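PDB 6X1J: probable intron-encoded endonuclease 1 from Wickerhamomyces canadensis, which cleaves DNA at a specific recognition sequence as a LAGLIDADG homing endonuclease, taking part in homing of the mitochondrial 21S rRNA gene intron. Local coordinates for residues A[38-41]-A[42-46]; A[119-123]-A[124-128]; A[129-133]-A[134-138]; A[213-216]-A[217-221]. All blocks are in the same frame, centred on the assembly; numbering follows the deposited sequence.

How the contacts relate
Contact 1 is the buried centre of the four: a turn of helix 34-45 whose apolar sides face other helices and whose end meets a potassium ion and DNA. Contacts 2 and 3 both lean on that helix. Contact 2, a partly exposed hairpin, is held by backbone bonds, with Lys125 and His123 beside phosphates. Contact 3 follows it in the chain and is apolar inside and polar outside, leading into helix 138-148. Contact 4 lies about 28 Å, centre to centre, from contact 2. It touches contact 3 through Glu138 but not contact 1, and is a backbone-dominated helix end, like contact 3 more than 10 Å from the DNA.

Contact 1: A[38-41]-A[42-46]; sequences ETLI and GNILG. With K (potassium ion), chain E; nucleotides of chain B.
Leu40 and Ile44 meet one turn apart on helix 34-45, which carries the LAGLIDADG motif of this endonuclease family. Their side chains cross at a slant, with Leu40 CD1 lying 3.6 Å from Ile44 CG1. Leu40 sets out away from 42-46, but its CG is anti to the backbone N (chi1 173°) and lies beside the carbonyl carbon, which brings the branch back to Ile44. Branched aliphatic residues suit this flank because Leu115 of helix 113-119 packs on both. With an alanine at Leu40, Ile44 would probably lose the contact to the leucine branch, and a gap would be likely toward Leu32, Phe78 and Leu115.

Thr39 and Asn43 run side by side in the same direction, the methyl CG2 of Thr39 lying 3.4 Å from Asn43 OD1. Their polar tips have other tasks: Thr39 OG1 bonds to Ile35 O, while Asn43 ND2 holds Asp147, a ligand of a second potassium ion, and so acts from the second shell. Ile41 and Leu45 meet more loosely, CG2 to CD1 at 4.4 Å, where helix 138-148 brings Ser140 and Trp144.

Gly46 leaves the helix, and the last two carbonyls, of Leu45 and Gly46, bind metal. The potassium ion at this helix end, also bound by Asp148, sits 2.7 Å from Gly46 O, 3.2 Å from Leu45 O and 3.0 Å from OP2 of DC15 of chain B.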
loop_
_atom_site.group_PDB
_atom_site.type_symbol
_atom_site.label_atom_id
_atom_site.label_comp_id
_atom_site.label_asym_id
_atom_site.label_seq_id
_atom_site.Cartn_x
_atom_site.Cartn_y
_atom_site.Cartn_z
ATOM N N GLU A 38 -6.358 -0.235 -8.231
ATOM C CA GLU A 38 -5.429 -1.404 -8.200
ATOM C C GLU A 38 -4.199 -1.025 -7.395
ATOM O O GLU A 38 -3.768 -1.837 -6.572
ATOM C CB GLU A 38 -5.082 -1.925 -9.601
ATOM C CG GLU A 38 -6.303 -2.465 -10.332
ATOM C CD GLU A 38 -6.068 -2.893 -11.774
ATOM O OE1 GLU A 38 -4.898 -3.104 -12.171
ATOM O OE2 GLU A 38 -7.066 -3.033 -12.498
ATOM N N THR A 39 -3.677 0.189 -7.569
ATOM C CA THR A 39 -2.587 0.694 -6.703
ATOM C C THR A 39 -3.041 0.579 -5.234
ATOM O O THR A 39 -2.290 0.077 -4.376
ATOM C CB THR A 39 -2.215 2.141 -7.075
ATOM O OG1 THR A 39 -1.756 2.187 -8.432
ATOM C CG2 THR A 39 -1.157 2.653 -6.145
ATOM N N LEU A 40 -4.231 1.076 -4.952
ATOM C CA LEU A 40 -4.682 1.332 -3.568
ATOM C C LEU A 40 -4.952 -0.029 -2.907
ATOM O O LEU A 40 -4.759 -0.168 -1.681
ATOM C CB LEU A 40 -5.951 2.189 -3.607
ATOM C CG LEU A 40 -6.630 2.408 -2.251
ATOM C CD1 LEU A 40 -5.644 2.879 -1.201
ATOM C CD2 LEU A 40 -7.768 3.400 -2.336
ATOM N N ILE A 41 -5.356 -1.015 -3.681
ATOM C CA ILE A 41 -5.568 -2.381 -3.096
ATOM C C ILE A 41 -4.218 -2.871 -2.555
ATOM O O ILE A 41 -4.180 -3.424 -1.431
ATOM C CB ILE A 41 -6.192 -3.335 -4.131
ATOM C CG1 ILE A 41 -7.672 -2.995 -4.315
ATOM C CG2 ILE A 41 -5.964 -4.796 -3.770
ATOM C CD1 ILE A 41 -8.180 -3.342 -5.691
ATOM N N GLY A 42 -3.153 -2.681 -3.318
ATOM C CA GLY A 42 -1.796 -3.021 -2.849
ATOM C C GLY A 42 -1.430 -2.243 -1.596
ATOM O O GLY A 42 -0.894 -2.864 -0.643
ATOM N N ASN A 43 -1.686 -0.929 -1.575
ATOM C CA ASN A 43 -1.193 -0.046 -0.494
ATOM C C ASN A 43 -1.905 -0.401 0.816
ATOM O O ASN A 43 -1.306 -0.185 1.890
ATOM C CB ASN A 43 -1.331 1.419 -0.885
ATOM C CG ASN A 43 -0.248 1.883 -1.843
ATOM O OD1 ASN A 43 -0.566 2.537 -2.834
ATOM N ND2 ASN A 43 1.019 1.546 -1.572
ATOM N N ILE A 44 -3.159 -0.861 0.756
ATOM C CA ILE A 44 -4.002 -1.154 1.966
ATOM C C ILE A 44 -3.459 -2.429 2.606
ATOM O O ILE A 44 -3.303 -2.485 3.848
ATOM C CB ILE A 44 -5.491 -1.272 1.601
ATOM C CG1 ILE A 44 -6.004 0.057 1.057
ATOM C CG2 ILE A 44 -6.288 -1.771 2.796
ATOM C CD1 ILE A 44 -7.382 0.000 0.407
ATOM N N LEU A 45 -3.113 -3.387 1.774
ATOM C CA LEU A 45 -2.410 -4.635 2.210
ATOM C C LEU A 45 -1.074 -4.216 2.828
ATOM O O LEU A 45 -0.723 -4.754 3.876
ATOM C CB LEU A 45 -2.247 -5.545 0.986
ATOM C CG LEU A 45 -3.550 -6.223 0.535
ATOM C CD1 LEU A 45 -3.398 -6.825 -0.857
ATOM C CD2 LEU A 45 -3.986 -7.305 1.557
ATOM N N GLY A 46 -0.456 -3.164 2.269
ATOM C CA GLY A 46 0.821 -2.589 2.726
ATOM C C GLY A 46 0.708 -1.504 3.793
ATOM O O GLY A 46 0.212 -1.788 4.897
HETATM K K K E . 0.653 -3.793 6.593
ATOM P P DC B 15 3.031 -1.330 8.431
ATOM O OP1 DC B 15 3.304 -2.232 9.574
ATOM O OP2 DC B 15 2.818 -1.837 7.021
ATOM O "O5'" DC B 15 1.758 -0.612 8.985
ATOM C "C5'" DC B 15 0.805 0.149 8.265
ATOM C "C4'" DC B 15 -0.158 0.426 9.392
ATOM O "O4'" DC B 15 0.490 1.211 10.420
ATOM C "C3'" DC B 15 -1.554 1.017 9.151
ATOM O "O3'" DC B 15 -2.326 -0.096 9.639
ATOM C "C2'" DC B 15 -1.457 2.376 9.828
ATOM C "C1'" DC B 15 -0.428 2.149 10.943
ATOM N N1 DC B 15 0.334 3.342 11.357
ATOM C C2 DC B 15 0.428 3.663 12.722
ATOM O O2 DC B 15 -0.130 2.930 13.552
ATOM N N3 DC B 15 1.101 4.774 13.092
ATOM C C4 DC B 15 1.710 5.522 12.169
ATOM N N4 DC B 15 2.364 6.605 12.577
ATOM C C5 DC B 15 1.655 5.202 10.779
ATOM C C6 DC B 15 0.938 4.135 10.419
HETATM O O HOH W 1 -1.488 -2.569 8.065
HETATM O O HOH W 2 2.878 -4.925 8.171
HETATM O O HOH W 3 0.444 -6.842 7.479
#

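Contact 2: A[119-123]-A[124-128]; sequences FMENH and KKIIK. With nucleotides of chain B.
Lys125 and Met120 face each other across a tight beta hairpin, as a non-hydrogen-bonded antiparallel pair whose side chains lie alongside one another. From CB, the lysine chain passes the methionine: its CG is 3.9 Å from Met120 SD, though the still closer approach of the methionine methyl is doubtful in the model. Beyond CG the chain is extended, chi2 through chi4 all near 180°, which carries it past DNA. Lys125 CD comes 3.7 Å from OP1 of DA16 of chain B, and CE 3.6 Å from its OP2. The tip, NZ, donates to Ile44 O and Val48 O, with a potassium ion nearby. A methionine in place of Lys125 would probably take this donor from both carbonyls and remove a positive group from beside the phosphate.

Backbone bonds set where the chain starts. Ile126 N donates to Phe119 O at 2.9 Å and Glu121 N to Lys124 O at 3.1 Å, while the return bond from Lys124 N is weak. Asn122 and His123 take positive phi in the type I' turn, a conformation asparagine accepts readily. His123 CB approaches OP1 of DG17 of chain B at 3.2 Å.

The hairpin follows directly on helix 113-119. Phe119 and Met120 rest on Ile44 of helix 34-45, and Ile127 touches both Leu45 of that helix and Leu178 of helix 172-186.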
loop_
_atom_site.group_PDB
_atom_site.type_symbol
_atom_site.label_atom_id
_atom_site.label_comp_id
_atom_site.label_asym_id
_atom_site.label_seq_id
_atom_site.Cartn_x
_atom_site.Cartn_y
_atom_site.Cartn_z
ATOM N N PHE A 119 -12.270 -3.444 3.072
ATOM C CA PHE A 119 -11.069 -3.811 3.872
ATOM C C PHE A 119 -11.285 -3.636 5.373
ATOM O O PHE A 119 -10.680 -4.396 6.157
ATOM C CB PHE A 119 -9.853 -2.968 3.476
ATOM C CG PHE A 119 -9.113 -3.587 2.332
ATOM C CD1 PHE A 119 -8.276 -4.664 2.558
ATOM C CD2 PHE A 119 -9.317 -3.154 1.032
ATOM C CE1 PHE A 119 -7.646 -5.282 1.494
ATOM C CE2 PHE A 119 -8.673 -3.775 -0.024
ATOM C CZ PHE A 119 -7.829 -4.825 0.211
ATOM N N MET A 120 -12.031 -2.619 5.778
ATOM C CA MET A 120 -12.087 -2.293 7.229
ATOM C C MET A 120 -13.404 -2.795 7.837
ATOM O O MET A 120 -14.470 -2.505 7.285
ATOM C CB MET A 120 -11.953 -0.788 7.467
ATOM C CG MET A 120 -10.709 -0.192 6.863
ATOM S SD MET A 120 -9.175 -0.796 7.679
ATOM C CE MET A 120 -8.369 -1.281 6.165
ATOM N N GLU A 121 -13.306 -3.422 8.996
ATOM C CA GLU A 121 -14.430 -4.032 9.734
ATOM C C GLU A 121 -14.051 -3.977 11.204
ATOM O O GLU A 121 -13.115 -4.690 11.573
ATOM C CB GLU A 121 -14.603 -5.469 9.233
ATOM C CG GLU A 121 -15.861 -6.174 9.710
ATOM C CD GLU A 121 -15.967 -7.597 9.184
ATOM O OE1 GLU A 121 -16.726 -7.808 8.190
ATOM O OE2 GLU A 121 -15.255 -8.479 9.753
ATOM N N ASN A 122 -14.704 -3.114 11.978
ATOM C CA ASN A 122 -14.415 -2.935 13.422
ATOM C C ASN A 122 -13.036 -2.275 13.578
ATOM O O ASN A 122 -12.347 -2.562 14.577
ATOM C CB ASN A 122 -14.495 -4.287 14.132
ATOM C CG ASN A 122 -15.314 -4.257 15.403
ATOM O OD1 ASN A 122 -15.478 -3.216 16.039
ATOM N ND2 ASN A 122 -15.815 -5.416 15.794
ATOM N N HIS A 123 -12.635 -1.435 12.615
ATOM C CA HIS A 123 -11.335 -0.698 12.600
ATOM C C HIS A 123 -10.126 -1.650 12.519
ATOM O O HIS A 123 -9.035 -1.232 12.933
ATOM C CB HIS A 123 -11.239 0.239 13.820
ATOM C CG HIS A 123 -12.260 1.326 13.806
ATOM N ND1 HIS A 123 -13.422 1.266 14.558
ATOM C CD2 HIS A 123 -12.322 2.474 13.101
ATOM C CE1 HIS A 123 -14.145 2.343 14.328
ATOM N NE2 HIS A 123 -13.489 3.101 13.443
ATOM N N LYS A 124 -10.295 -2.878 12.015
ATOM C CA LYS A 124 -9.171 -3.774 11.644
ATOM C C LYS A 124 -9.221 -3.992 10.132
ATOM O O LYS A 124 -10.338 -4.054 9.564
ATOM C CB LYS A 124 -9.238 -5.095 12.417
ATOM C CG LYS A 124 -9.030 -4.975 13.923
ATOM C CD LYS A 124 -8.666 -6.285 14.626
ATOM C CE LYS A 124 -9.868 -7.060 15.136
ATOM N NZ LYS A 124 -10.746 -7.498 14.023
ATOM N N LYS A 125 -8.056 -4.058 9.492
ATOM C CA LYS A 125 -7.925 -4.546 8.098
ATOM C C LYS A 125 -8.233 -6.037 8.129
ATOM O O LYS A 125 -7.588 -6.698 8.949
ATOM C CB LYS A 125 -6.506 -4.407 7.544
ATOM C CG LYS A 125 -6.202 -3.105 6.849
ATOM C CD LYS A 125 -4.737 -2.823 6.681
ATOM C CE LYS A 125 -4.474 -1.399 6.281
ATOM N NZ LYS A 125 -3.024 -1.165 6.153
ATOM N N ILE A 126 -9.089 -6.518 7.218
ATOM C CA ILE A 126 -9.455 -7.953 7.107
ATOM C C ILE A 126 -9.319 -8.365 5.646
ATOM O O ILE A 126 -9.254 -7.483 4.759
ATOM C CB ILE A 126 -10.847 -8.260 7.717
ATOM C CG1 ILE A 126 -11.987 -7.432 7.100
ATOM C CG2 ILE A 126 -10.791 -8.073 9.227
ATOM C CD1 ILE A 126 -12.590 -7.996 5.824
ATOM N N ILE A 127 -9.159 -9.663 5.434
ATOM C CA ILE A 127 -9.008 -10.270 4.084
ATOM C C ILE A 127 -10.332 -10.937 3.705
ATOM O O ILE A 127 -10.702 -11.944 4.312
ATOM C CB ILE A 127 -7.856 -11.274 4.053
ATOM C CG1 ILE A 127 -6.520 -10.602 4.413
ATOM C CG2 ILE A 127 -7.843 -11.934 2.680
ATOM C CD1 ILE A 127 -6.121 -9.441 3.484
ATOM N N LYS A 128 -11.017 -10.337 2.756
ATOM C CA LYS A 128 -12.303 -10.796 2.191
ATOM C C LYS A 128 -12.039 -12.031 1.360
ATOM O O LYS A 128 -11.014 -12.107 0.692
ATOM C CB LYS A 128 -12.928 -9.671 1.358
ATOM C CG LYS A 128 -13.655 -8.631 2.191
ATOM C CD LYS A 128 -15.104 -9.025 2.431
ATOM C CE LYS A 128 -15.731 -8.343 3.621
ATOM N NZ LYS A 128 -15.966 -6.923 3.307
ATOM P P DA B 16 -3.809 0.006 9.980
ATOM O OP1 DA B 16 -4.354 -1.363 10.104
ATOM O OP2 DA B 16 -4.415 0.912 9.000
ATOM O "O5'" DA B 16 -3.770 0.647 11.442
ATOM C "C5'" DA B 16 -4.564 1.824 11.676
ATOM C "C4'" DA B 16 -4.439 2.336 13.094
ATOM O "O4'" DA B 16 -3.231 3.117 13.219
ATOM C "C3'" DA B 16 -5.591 3.272 13.440
ATOM O "O3'" DA B 16 -6.483 2.516 14.260
ATOM C "C2'" DA B 16 -4.940 4.436 14.163
ATOM C "C1'" DA B 16 -3.439 4.245 14.029
ATOM N N9 DA B 16 -2.657 5.348 13.470
ATOM C C8 DA B 16 -2.279 5.612 12.175
ATOM N N7 DA B 16 -1.526 6.681 12.051
ATOM C C5 DA B 16 -1.417 7.159 13.351
ATOM C C6 DA B 16 -0.733 8.255 13.906
ATOM N N6 DA B 16 0.003 9.119 13.195
ATOM N N1 DA B 16 -0.810 8.427 15.241
ATOM C C2 DA B 16 -1.520 7.556 15.963
ATOM N N3 DA B 16 -2.182 6.482 15.565
ATOM C C4 DA B 16 -2.093 6.338 14.233
ATOM P P DG B 17 -8.010 2.934 14.439
ATOM O OP1 DG B 17 -8.715 1.757 14.983
ATOM O OP2 DG B 17 -8.476 3.579 13.201
ATOM O "O5'" DG B 17 -7.966 4.098 15.531
ATOM C "C5'" DG B 17 -7.319 3.973 16.809
ATOM C "C4'" DG B 17 -7.163 5.341 17.433
ATOM O "O4'" DG B 17 -6.103 6.136 16.816
ATOM C "C3'" DG B 17 -8.431 6.201 17.369
ATOM O "O3'" DG B 17 -8.694 6.854 18.618
ATOM C "C2'" DG B 17 -8.098 7.251 16.327
ATOM C "C1'" DG B 17 -6.618 7.447 16.587
ATOM N N9 DG B 17 -5.895 8.072 15.486
ATOM C C8 DG B 17 -6.023 7.764 14.155
ATOM N N7 DG B 17 -5.293 8.520 13.382
ATOM C C5 DG B 17 -4.668 9.400 14.252
ATOM C C6 DG B 17 -3.766 10.460 13.990
ATOM O O6 DG B 17 -3.321 10.841 12.902
ATOM N N1 DG B 17 -3.381 11.106 15.161
ATOM C C2 DG B 17 -3.800 10.769 16.425
ATOM N N2 DG B 17 -3.301 11.517 17.429
ATOM N N3 DG B 17 -4.637 9.775 16.685
ATOM C C4 DG B 17 -5.039 9.145 15.556
#

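Contact 3: A[129-133]-A[134-138]; sequences PDLVL and NYITE
Asp130 and Asn134 are tied by polar bonds at the start of helix 131-134, a short turn linking hairpin 120-125 to helix 138-148. Asn134 N donates to Asp130 O at 2.9 Å. Asn134 ND2 also bonds to Asp130 OD2, a very short modelled bond whose length is doubtful. Asp130 CG lies between the backbone N and the carbonyl carbon (chi1 72°), which turns the carboxylate to Asn134; carboxylate and amide planes stand 75° apart. Asp130 OD1 turns to Tyr118 OH, so the two oxygens appear to serve two neighbours. The short chains of aspartate and asparagine suit these places, returning each polar end to the other.

Backbone bonds close the helix. Leu131 O takes both Tyr135 N, at 3.0 Å, and Ile136 N, at 3.3 Å, from opposite faces of its carbonyl plane. This carbonyl also lies at the edge of the Tyr135 ring, in its plane, 3.7 Å from CD2. Lys185 NZ gathers the oxygens of Val132, Leu133 and Ile136.

Apolar contacts fill the inner side. Ile136 points back at the helix, with CG1 3.9 Å from Leu131 CD1 and CD1 4.0 Å from Val132 CG2.

Leu131 and Val132 press on Leu178 of helix 172-186, while Tyr135 and Ile136 cover Ile41 of helix 34-45. Thr137, at the N-cap position and bonded to Glu38, then starts helix 138-148, which carries potassium ligands Asp147 and Asp148.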
loop_
_atom_site.group_PDB
_atom_site.type_symbol
_atom_site.label_atom_id
_atom_site.label_comp_id
_atom_site.label_asym_id
_atom_site.label_seq_id
_atom_site.Cartn_x
_atom_site.Cartn_y
_atom_site.Cartn_z
ATOM N N PRO A 129 -12.938 -13.047 1.419
ATOM C CA PRO A 129 -12.704 -14.301 0.729
ATOM C C PRO A 129 -12.507 -14.106 -0.773
ATOM O O PRO A 129 -11.834 -14.960 -1.323
ATOM C CB PRO A 129 -13.945 -15.159 1.002
ATOM C CG PRO A 129 -14.600 -14.524 2.228
ATOM C CD PRO A 129 -14.178 -13.069 2.224
ATOM N N ASP A 130 -12.995 -13.019 -1.402
ATOM C CA ASP A 130 -12.865 -12.930 -2.884
ATOM C C ASP A 130 -11.846 -11.850 -3.280
ATOM O O ASP A 130 -11.808 -11.444 -4.497
ATOM C CB ASP A 130 -14.215 -12.720 -3.563
ATOM C CG ASP A 130 -14.821 -11.345 -3.378
ATOM O OD1 ASP A 130 -14.749 -10.812 -2.230
ATOM O OD2 ASP A 130 -15.387 -10.839 -4.372
ATOM N N LEU A 131 -11.140 -11.307 -2.298
ATOM C CA LEU A 131 -10.139 -10.232 -2.566
ATOM C C LEU A 131 -9.212 -10.628 -3.730
ATOM O O LEU A 131 -9.071 -9.836 -4.695
ATOM C CB LEU A 131 -9.317 -9.990 -1.310
ATOM C CG LEU A 131 -8.038 -9.171 -1.516
ATOM C CD1 LEU A 131 -8.365 -7.787 -2.072
ATOM C CD2 LEU A 131 -7.324 -9.052 -0.179
ATOM N N VAL A 132 -8.563 -11.790 -3.639
ATOM C CA VAL A 132 -7.531 -12.151 -4.638
ATOM C C VAL A 132 -8.215 -12.323 -6.001
ATOM O O VAL A 132 -7.794 -11.653 -6.981
ATOM C CB VAL A 132 -6.736 -13.407 -4.228
ATOM C CG1 VAL A 132 -5.892 -13.943 -5.371
ATOM C CG2 VAL A 132 -5.862 -13.150 -3.010
ATOM N N LEU A 133 -9.291 -13.119 -6.046
ATOM C CA LEU A 133 -9.936 -13.491 -7.325
ATOM C C LEU A 133 -10.389 -12.195 -7.993
ATOM O O LEU A 133 -10.044 -11.978 -9.154
ATOM C CB LEU A 133 -11.107 -14.473 -7.137
ATOM C CG LEU A 133 -11.805 -14.881 -8.452
ATOM C CD1 LEU A 133 -10.919 -15.792 -9.291
ATOM C CD2 LEU A 133 -13.185 -15.535 -8.248
ATOM N N ASN A 134 -11.114 -11.343 -7.293
ATOM C CA ASN A 134 -11.872 -10.279 -8.004
ATOM C C ASN A 134 -11.102 -8.949 -8.046
ATOM O O ASN A 134 -11.550 -8.104 -8.799
ATOM C CB ASN A 134 -13.295 -10.141 -7.439
ATOM C CG ASN A 134 -14.129 -11.393 -7.619
ATOM O OD1 ASN A 134 -13.974 -12.095 -8.615
ATOM N ND2 ASN A 134 -14.996 -11.688 -6.659
ATOM N N TYR A 135 -10.012 -8.728 -7.283
ATOM C CA TYR A 135 -9.456 -7.348 -7.104
ATOM C C TYR A 135 -7.940 -7.263 -7.297
ATOM O O TYR A 135 -7.543 -6.260 -7.891
ATOM C CB TYR A 135 -9.807 -6.746 -5.734
ATOM C CG TYR A 135 -11.294 -6.586 -5.543
ATOM C CD1 TYR A 135 -11.970 -5.463 -6.005
ATOM C CD2 TYR A 135 -12.038 -7.595 -4.941
ATOM C CE1 TYR A 135 -13.348 -5.341 -5.853
ATOM C CE2 TYR A 135 -13.411 -7.492 -4.789
ATOM C CZ TYR A 135 -14.069 -6.361 -5.238
ATOM O OH TYR A 135 -15.419 -6.279 -5.054
ATOM N N ILE A 136 -7.140 -8.204 -6.765
ATOM C CA ILE A 136 -5.651 -8.084 -6.813
ATOM C C ILE A 136 -5.158 -8.307 -8.247
ATOM O O ILE A 136 -5.360 -9.371 -8.773
ATOM C CB ILE A 136 -4.997 -9.023 -5.809
ATOM C CG1 ILE A 136 -5.291 -8.585 -4.374
ATOM C CG2 ILE A 136 -3.509 -9.105 -6.091
ATOM C CD1 ILE A 136 -4.552 -9.351 -3.305
ATOM N N THR A 137 -4.534 -7.307 -8.866
ATOM C CA THR A 137 -3.807 -7.477 -10.151
ATOM C C THR A 137 -2.279 -7.434 -9.869
ATOM O O THR A 137 -1.848 -7.227 -8.722
ATOM C CB THR A 137 -4.287 -6.427 -11.173
ATOM O OG1 THR A 137 -3.751 -5.155 -10.802
ATOM C CG2 THR A 137 -5.805 -6.349 -11.246
ATOM N N GLU A 138 -1.475 -7.659 -10.882
ATOM C CA GLU A 138 0.006 -7.503 -10.774
ATOM C C GLU A 138 0.368 -6.076 -10.331
ATOM O O GLU A 138 1.283 -5.981 -9.485
ATOM C CB GLU A 138 0.703 -7.794 -12.104
ATOM C CG GLU A 138 0.497 -9.204 -12.615
ATOM C CD GLU A 138 -0.672 -9.334 -13.567
ATOM O OE1 GLU A 138 -1.578 -8.428 -13.550
ATOM O OE2 GLU A 138 -0.679 -10.342 -14.303
#

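Contact 4: A[213-216]-A[217-221]; sequences NLVN and PYIIP
Val215 and Tyr218 make the first link of this turn, Tyr218 N donating to Val215 O at 2.9 Å. Next along the chain, Ile219 N donates to Asn216 O at 3.1 Å. Both donors stand above the carbonyl planes, by 39° and 61°, so neither lies on a lone pair; such out-of-plane approaches are expected of the tight i to i+3 winding.

Pro217 suits the spot because it has no N-H to give. Its ring carbon CD lies 3.8 Å from Asn213 O, where an ordinary residue in a continuing helix would bring a donor, and Pro217 N, though near Val215 O, cannot donate to it.

Around this core the side chains pack on the backbone. Ile219 points back at the helix, its CG1 only 3.4 Å from Val215 O and 4.3 Å from Val215 CG2, a fit for a branched apolar residue. The Tyr218 ring presents its edge to Leu214 O, CD2 at 4.0 Å. Asn216 CG is trans to its backbone N (chi1 -179°), which swings the amide to the side where Lys224 lies. There OD1 accepts from Lys224 NZ, which also reaches Ile219 O, so one amine bonds both the Asn216 side chain and the Ile219 carbonyl.

Farther out, helix 138-148 receives the side chains: Tyr218 on Arg139 and Ala142, Ile219 on Met146, Leu214 on Glu138. Ile220 goes on to Tyr70 and His73 of helix 68-77. Two successive i to i+3 bonds are what defines a 3-10 turn; here one follows on from the helix that begins at 208.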
loop_
_atom_site.group_PDB
_atom_site.type_symbol
_atom_site.label_atom_id
_atom_site.label_comp_id
_atom_site.label_asym_id
_atom_site.label_seq_id
_atom_site.Cartn_x
_atom_site.Cartn_y
_atom_site.Cartn_z
ATOM N N ASN A 213 8.803 -10.999 -13.158
ATOM C CA ASN A 213 8.234 -10.653 -14.485
ATOM C C ASN A 213 6.805 -10.126 -14.330
ATOM O O ASN A 213 6.357 -9.428 -15.280
ATOM C CB ASN A 213 8.283 -11.813 -15.485
ATOM C CG ASN A 213 9.671 -12.013 -16.054
ATOM O OD1 ASN A 213 10.323 -11.045 -16.405
ATOM N ND2 ASN A 213 10.148 -13.247 -16.108
ATOM N N LEU A 214 6.129 -10.455 -13.215
ATOM C CA LEU A 214 4.777 -9.925 -12.887
ATOM C C LEU A 214 4.898 -8.507 -12.339
ATOM O O LEU A 214 4.059 -7.676 -12.724
ATOM C CB LEU A 214 4.067 -10.771 -11.819
ATOM C CG LEU A 214 3.736 -12.218 -12.169
ATOM C CD1 LEU A 214 3.173 -12.905 -10.941
ATOM C CD2 LEU A 214 2.763 -12.327 -13.337
ATOM N N VAL A 215 5.797 -8.276 -11.384
ATOM C CA VAL A 215 5.793 -6.999 -10.611
ATOM C C VAL A 215 6.866 -6.023 -11.118
ATOM O O VAL A 215 6.647 -4.818 -10.927
ATOM C CB VAL A 215 5.892 -7.203 -9.090
ATOM C CG1 VAL A 215 4.944 -8.289 -8.606
ATOM C CG2 VAL A 215 7.300 -7.480 -8.587
ATOM N N ASN A 216 7.987 -6.473 -11.683
ATOM C CA ASN A 216 9.130 -5.556 -11.999
ATOM C C ASN A 216 8.652 -4.376 -12.861
ATOM O O ASN A 216 9.084 -3.247 -12.638
ATOM C CB ASN A 216 10.360 -6.247 -12.616
ATOM C CG ASN A 216 11.446 -5.210 -12.851
ATOM O OD1 ASN A 216 11.870 -4.554 -11.889
ATOM N ND2 ASN A 216 11.810 -4.980 -14.116
ATOM N N PRO A 217 7.737 -4.548 -13.847
ATOM C CA PRO A 217 7.296 -3.419 -14.668
ATOM C C PRO A 217 6.719 -2.247 -13.874
ATOM O O PRO A 217 6.781 -1.167 -14.382
ATOM C CB PRO A 217 6.200 -4.020 -15.548
ATOM C CG PRO A 217 6.602 -5.486 -15.662
ATOM C CD PRO A 217 7.125 -5.817 -14.278
ATOM N N TYR A 218 6.238 -2.464 -12.646
ATOM C CA TYR A 218 5.580 -1.417 -11.818
ATOM C C TYR A 218 6.535 -0.827 -10.764
ATOM O O TYR A 218 6.226 0.232 -10.098
ATOM C CB TYR A 218 4.321 -2.022 -11.172
ATOM C CG TYR A 218 3.255 -2.465 -12.162
ATOM C CD1 TYR A 218 2.496 -1.532 -12.842
ATOM C CD2 TYR A 218 3.039 -3.806 -12.477
ATOM C CE1 TYR A 218 1.518 -1.910 -13.757
ATOM C CE2 TYR A 218 2.077 -4.209 -13.408
ATOM C CZ TYR A 218 1.298 -3.248 -14.046
ATOM O OH TYR A 218 0.321 -3.559 -14.954
ATOM N N ILE A 219 7.667 -1.483 -10.521
ATOM C CA ILE A 219 8.564 -1.086 -9.390
ATOM C C ILE A 219 9.329 0.178 -9.804
ATOM O O ILE A 219 10.017 0.129 -10.812
ATOM C CB ILE A 219 9.540 -2.209 -9.033
ATOM C CG1 ILE A 219 8.828 -3.510 -8.650
ATOM C CG2 ILE A 219 10.477 -1.731 -7.939
ATOM C CD1 ILE A 219 8.118 -3.453 -7.325
ATOM N N ILE A 220 9.266 1.242 -9.017
ATOM C CA ILE A 220 9.914 2.542 -9.375
ATOM C C ILE A 220 11.392 2.344 -9.074
ATOM O O ILE A 220 11.744 1.402 -8.352
ATOM C CB ILE A 220 9.316 3.737 -8.605
ATOM C CG1 ILE A 220 9.656 3.670 -7.109
ATOM C CG2 ILE A 220 7.817 3.831 -8.843
ATOM C CD1 ILE A 220 9.396 4.950 -6.336
ATOM N N PRO A 221 12.277 3.179 -9.666
ATOM C CA PRO A 221 13.723 2.955 -9.582
ATOM C C PRO A 221 14.261 2.928 -8.155
ATOM O O PRO A 221 15.147 2.161 -7.898
ATOM C CB PRO A 221 14.296 4.137 -10.382
ATOM C CG PRO A 221 13.181 4.515 -11.353
ATOM C CD PRO A 221 11.922 4.327 -10.529
#